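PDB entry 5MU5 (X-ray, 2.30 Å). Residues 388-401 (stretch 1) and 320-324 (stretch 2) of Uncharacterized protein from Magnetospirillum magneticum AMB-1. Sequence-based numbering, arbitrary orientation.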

ATOM      1  N   ASP A 388      -1.434  -9.428   7.841  1.00 47.15           N
ATOM      2  CA  ASP A 388      -2.413 -10.060   6.968  1.00 46.36           C
ATOM      3  C   ASP A 388      -3.757 -10.222   7.663  1.00 42.61           C
ATOM      4  O   ASP A 388      -4.451 -11.208   7.453  1.00 44.35           O
ATOM      5  CB  ASP A 388      -1.886 -11.410   6.433  1.00 49.02           C
ATOM      6  CG  ASP A 388      -0.658 -11.249   5.508  1.00 55.27           C
ATOM      7  OD1 ASP A 388      -0.709 -10.403   4.571  1.00 55.54           O
ATOM      8  OD2 ASP A 388       0.350 -11.979   5.704  1.00 58.21           O
ATOM      9  N   SER A 389      -4.121  -9.248   8.493  1.00 41.46           N
ATOM     10  CA  SER A 389      -5.418  -9.275   9.163  1.00 42.95           C
ATOM     11  C   SER A 389      -6.506  -8.853   8.198  1.00 41.17           C
ATOM     12  O   SER A 389      -7.688  -9.066   8.492  1.00 38.86           O
ATOM     13  CB  SER A 389      -5.461  -8.413  10.439  1.00 42.84           C
ATOM     14  OG  SER A 389      -5.339  -7.041  10.165  1.00 45.62           O
ATOM     15  N   GLY A 390      -6.102  -8.261   7.065  1.00 38.04           N
ATOM     16  CA  GLY A 390      -7.019  -7.875   5.977  1.00 37.98           C
ATOM     17  C   GLY A 390      -6.690  -8.646   4.710  1.00 36.32           C
ATOM     18  O   GLY A 390      -5.716  -9.417   4.697  1.00 34.45           O
ATOM     19  N   PRO A 391      -7.416  -8.380   3.613  1.00 35.94           N
ATOM     20  CA  PRO A 391      -8.424  -7.339   3.457  1.00 36.49           C
ATOM     21  C   PRO A 391      -9.808  -7.631   4.036  1.00 37.02           C
ATOM     22  O   PRO A 391     -10.580  -6.700   4.232  1.00 43.46           O
ATOM     23  CB  PRO A 391      -8.524  -7.175   1.929  1.00 35.08           C
ATOM     24  CG  PRO A 391      -8.118  -8.501   1.375  1.00 34.00           C
ATOM     25  CD  PRO A 391      -7.053  -8.979   2.306  1.00 36.91           C
ATOM     26  N   THR A 392     -10.137  -8.886   4.291  1.00 38.10           N
ATOM     27  CA  THR A 392     -11.448  -9.225   4.862  1.00 38.81           C
ATOM     28  C   THR A 392     -11.333  -9.996   6.209  1.00 39.62           C
ATOM     29  O   THR A 392     -10.234 -10.427   6.645  1.00 35.37           O
ATOM     30  CB  THR A 392     -12.267 -10.023   3.855  1.00 40.12           C
ATOM     31  OG1 THR A 392     -11.574 -11.239   3.555  1.00 41.07           O
ATOM     32  CG2 THR A 392     -12.419  -9.216   2.570  1.00 40.87           C
ATOM     33  N   VAL A 393     -12.489 -10.178   6.844  1.00 38.63           N
ATOM     34  CA  VAL A 393     -12.571 -10.693   8.209  1.00 38.06           C
ATOM     35  C   VAL A 393     -12.143 -12.161   8.313  1.00 36.93           C
ATOM     36  O   VAL A 393     -11.714 -12.622   9.373  1.00 36.93           O
ATOM     37  CB  VAL A 393     -13.975 -10.431   8.814  1.00 38.76           C
ATOM     38  CG1 VAL A 393     -15.064 -11.195   8.058  1.00 37.75           C
ATOM     39  CG2 VAL A 393     -13.996 -10.748  10.310  1.00 37.71           C
ATOM     40  N   THR A 394     -12.214 -12.868   7.198  1.00 35.84           N
ATOM     41  CA  THR A 394     -11.709 -14.237   7.116  1.00 36.99           C
ATOM     42  C   THR A 394     -10.193 -14.289   7.280  1.00 33.85           C
ATOM     43  O   THR A 394      -9.660 -15.264   7.830  1.00 30.70           O
ATOM     44  CB  THR A 394     -12.126 -14.880   5.780  1.00 39.79           C
ATOM     45  OG1 THR A 394     -13.537 -15.150   5.837  1.00 47.98           O
ATOM     46  CG2 THR A 394     -11.442 -16.159   5.583  1.00 42.25           C
ATOM     47  N   ASN A 395      -9.513 -13.250   6.784  1.00 33.39           N
ATOM     48  CA  ASN A 395      -8.070 -13.095   6.969  1.00 33.75           C
ATOM     49  C   ASN A 395      -7.788 -12.845   8.433  1.00 35.18           C
ATOM     50  O   ASN A 395      -6.828 -13.374   8.975  1.00 36.20           O
ATOM     51  CB  ASN A 395      -7.527 -11.898   6.171  1.00 33.45           C
ATOM     52  CG  ASN A 395      -7.758 -12.046   4.684  1.00 34.12           C
ATOM     53  OD1 ASN A 395      -8.594 -11.339   4.064  1.00 34.35           O
ATOM     54  ND2 ASN A 395      -7.065 -13.012   4.105  1.00 33.18           N
ATOM     55  N   THR A 396      -8.628 -12.017   9.059  1.00 34.94           N
ATOM     56  CA  THR A 396      -8.465 -11.648  10.469  1.00 36.29           C
ATOM     57  C   THR A 396      -8.550 -12.869  11.351  1.00 32.62           C
ATOM     58  O   THR A 396      -7.728 -13.051  12.234  1.00 32.98           O
ATOM     59  CB  THR A 396      -9.553 -10.651  10.925  1.00 39.24           C
ATOM     60  OG1 THR A 396      -9.689  -9.597   9.957  1.00 42.52           O
ATOM     61  CG2 THR A 396      -9.207 -10.082  12.288  1.00 38.93           C
ATOM     62  N   GLY A 397      -9.542 -13.717  11.102  1.00 32.92           N
ATOM     63  CA  GLY A 397      -9.703 -14.940  11.891  1.00 32.35           C
ATOM     64  C   GLY A 397      -8.562 -15.925  11.687  1.00 31.19           C
ATOM     65  O   GLY A 397      -8.086 -16.536  12.623  1.00 30.90           O
ATOM     66  N   THR A 398      -8.112 -16.082  10.459  1.00 31.44           N
ATOM     67  CA  THR A 398      -7.024 -17.001  10.182  1.00 31.08           C
ATOM     68  C   THR A 398      -5.739 -16.536  10.830  1.00 32.55           C
ATOM     69  O   THR A 398      -5.039 -17.323  11.465  1.00 32.42           O
ATOM     70  CB  THR A 398      -6.826 -17.124   8.685  1.00 32.12           C
ATOM     71  OG1 THR A 398      -8.053 -17.593   8.114  1.00 34.03           O
ATOM     72  CG2 THR A 398      -5.694 -18.082   8.372  1.00 32.40           C
ATOM     73  N   THR A 399      -5.426 -15.253  10.700  1.00 35.43           N
ATOM     74  CA  THR A 399      -4.162 -14.750  11.227  1.00 37.74           C
ATOM     75  C   THR A 399      -4.221 -14.712  12.754  1.00 36.30           C
ATOM     76  O   THR A 399      -3.222 -15.015  13.414  1.00 34.05           O
ATOM     77  CB  THR A 399      -3.736 -13.382  10.619  1.00 40.90           C
ATOM     78  OG1 THR A 399      -2.407 -13.059  11.057  1.00 44.98           O
ATOM     79  CG2 THR A 399      -4.648 -12.260  11.059  1.00 43.19           C
ATOM     80  N   ALA A 400      -5.393 -14.376  13.306  1.00 36.57           N
ATOM     81  CA  ALA A 400      -5.574 -14.362  14.771  1.00 35.09           C
ATOM     82  C   ALA A 400      -5.355 -15.757  15.315  1.00 34.09           C
ATOM     83  O   ALA A 400      -4.702 -15.930  16.333  1.00 36.55           O
ATOM     84  CB  ALA A 400      -6.957 -13.868  15.164  1.00 33.47           C
ATOM     85  N   ALA A 401      -5.901 -16.755  14.635  1.00 33.16           N
ATOM     86  CA  ALA A 401      -5.786 -18.138  15.097  1.00 33.08           C
ATOM     87  C   ALA A 401      -4.335 -18.617  15.146  1.00 34.20           C
ATOM     88  O   ALA A 401      -3.922 -19.277  16.092  1.00 35.95           O
ATOM     89  CB  ALA A 401      -6.601 -19.052  14.211  1.00 32.38           C
TER
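Stretch 2 (320-324) QMLLE

Stretch 2 enters as a β-strand, residues 320-322, and leaves it at L323, where phi/psi turns to -104/-50. It lies across the helix that begins at V393 in stretch 1. The N-to-C directions make an angle of 124°, and the axes approach to 7.7 Å. L323 CA lies 5.3 Å from V393 CA, and M321 CA lies 6.0 Å from G397 CA, so the chains cross obliquely, with numbering that rises along the helix as it falls along stretch 2. No hydrogen bond joins the stretches; the contact is one of packing.

M321 and L323 carry most of it. Strand alternation directs CA-to-CB toward the helix at M321 and away from it at Q320 and L322.

M321 is m at chi1, chi2 and chi3. This folded form takes the side chain obliquely over the helix surface, from G397 to CE, which touches both T396 and A400. Its CG sits 3.8 Å from G397 CA, where the lack of a side chain leaves room: an ideal CB on G397 would be a tight 3.5 Å from M321 CG. Further on, M321 CE lies 3.5 Å from T396 CG2 and 3.7 Å from A400 CB.

L323 has chi1 t and chi2 p. Its methyls reach the loop before the helix: CD2 is 3.3 Å from P391 O and 3.6 Å from T392 C, and CD1 is 3.7 Å from S389 O. The peptide bond before P391 is cis.

V393, with chi1 p, places CG2 3.4 Å from M321 O and 3.7 Å from M321 CB. It thus packs on backbone and side chain alike.

T396 has chi1 m. Its OG1 donates to S389 O at 2.5 Å, tying helix to loop. The same OG1 is 3.5 Å from L323 CB, a contact without a hydrogen bond.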

ATOM      1  N   GLN A 320     -15.679 -14.463  17.967  1.00 35.66           N
ATOM      2  CA  GLN A 320     -16.330 -13.742  16.884  1.00 36.97           C
ATOM      3  C   GLN A 320     -15.349 -12.664  16.406  1.00 37.25           C
ATOM      4  O   GLN A 320     -14.851 -11.855  17.200  1.00 33.48           O
ATOM      5  CB  GLN A 320     -17.657 -13.125  17.354  1.00 39.45           C
ATOM      6  CG  GLN A 320     -18.317 -12.167  16.363  1.00 41.06           C
ATOM      7  CD  GLN A 320     -18.832 -12.871  15.119  1.00 44.54           C
ATOM      8  OE1 GLN A 320     -19.316 -14.004  15.184  1.00 43.71           O
ATOM      9  NE2 GLN A 320     -18.742 -12.200  13.981  1.00 44.86           N
ATOM     10  N   MET A 321     -15.070 -12.664  15.103  1.00 37.02           N
ATOM     11  CA  MET A 321     -14.085 -11.743  14.542  1.00 36.62           C
ATOM     12  C   MET A 321     -14.759 -10.573  13.858  1.00 37.15           C
ATOM     13  O   MET A 321     -15.805 -10.737  13.186  1.00 38.14           O
ATOM     14  CB  MET A 321     -13.195 -12.437  13.530  1.00 37.17           C
ATOM     15  CG  MET A 321     -12.595 -13.743  13.987  1.00 37.82           C
ATOM     16  SD  MET A 321     -11.434 -13.618  15.343  1.00 38.88           S
ATOM     17  CE  MET A 321     -10.319 -12.365  14.678  1.00 38.85           C
ATOM     18  N   LEU A 322     -14.168  -9.395  14.043  1.00 35.04           N
ATOM     19  CA  LEU A 322     -14.617  -8.205  13.355  1.00 35.70           C
ATOM     20  C   LEU A 322     -13.400  -7.398  12.926  1.00 35.27           C
ATOM     21  O   LEU A 322     -12.541  -7.087  13.759  1.00 34.83           O
ATOM     22  CB  LEU A 322     -15.511  -7.367  14.247  1.00 36.00           C
ATOM     23  CG  LEU A 322     -16.219  -6.214  13.551  1.00 39.40           C
ATOM     24  CD1 LEU A 322     -17.172  -6.716  12.468  1.00 39.10           C
ATOM     25  CD2 LEU A 322     -16.962  -5.355  14.576  1.00 40.96           C
ATOM     26  N   LEU A 323     -13.348  -7.048  11.639  1.00 36.79           N
ATOM     27  CA  LEU A 323     -12.251  -6.253  11.071  1.00 40.65           C
ATOM     28  C   LEU A 323     -12.675  -4.808  10.832  1.00 41.57           C
ATOM     29  O   LEU A 323     -11.995  -3.891  11.250  1.00 41.73           O
ATOM     30  CB  LEU A 323     -11.797  -6.859   9.743  1.00 40.68           C
ATOM     31  CG  LEU A 323     -10.732  -6.109   8.912  1.00 41.78           C
ATOM     32  CD1 LEU A 323      -9.422  -6.041   9.666  1.00 41.65           C
ATOM     33  CD2 LEU A 323     -10.520  -6.779   7.560  1.00 38.13           C
ATOM     34  N   GLU A 324     -13.808  -4.632  10.163  1.00 47.45           N
ATOM     35  CA  GLU A 324     -14.250  -3.323   9.703  1.00 51.16           C
ATOM     36  C   GLU A 324     -14.649  -2.336  10.780  1.00 48.37           C
ATOM     37  O   GLU A 324     -15.297  -2.676  11.770  1.00 45.83           O
ATOM     38  CB  GLU A 324     -15.477  -3.446   8.794  1.00 59.65           C
ATOM     39  CG  GLU A 324     -15.308  -4.197   7.484  1.00 65.23           C
ATOM     40  CD  GLU A 324     -16.545  -4.030   6.583  1.00 73.91           C
ATOM     41  OE1 GLU A 324     -16.790  -2.888   6.109  1.00 77.70           O
ATOM     42  OE2 GLU A 324     -17.278  -5.029   6.343  1.00 72.80           O
TER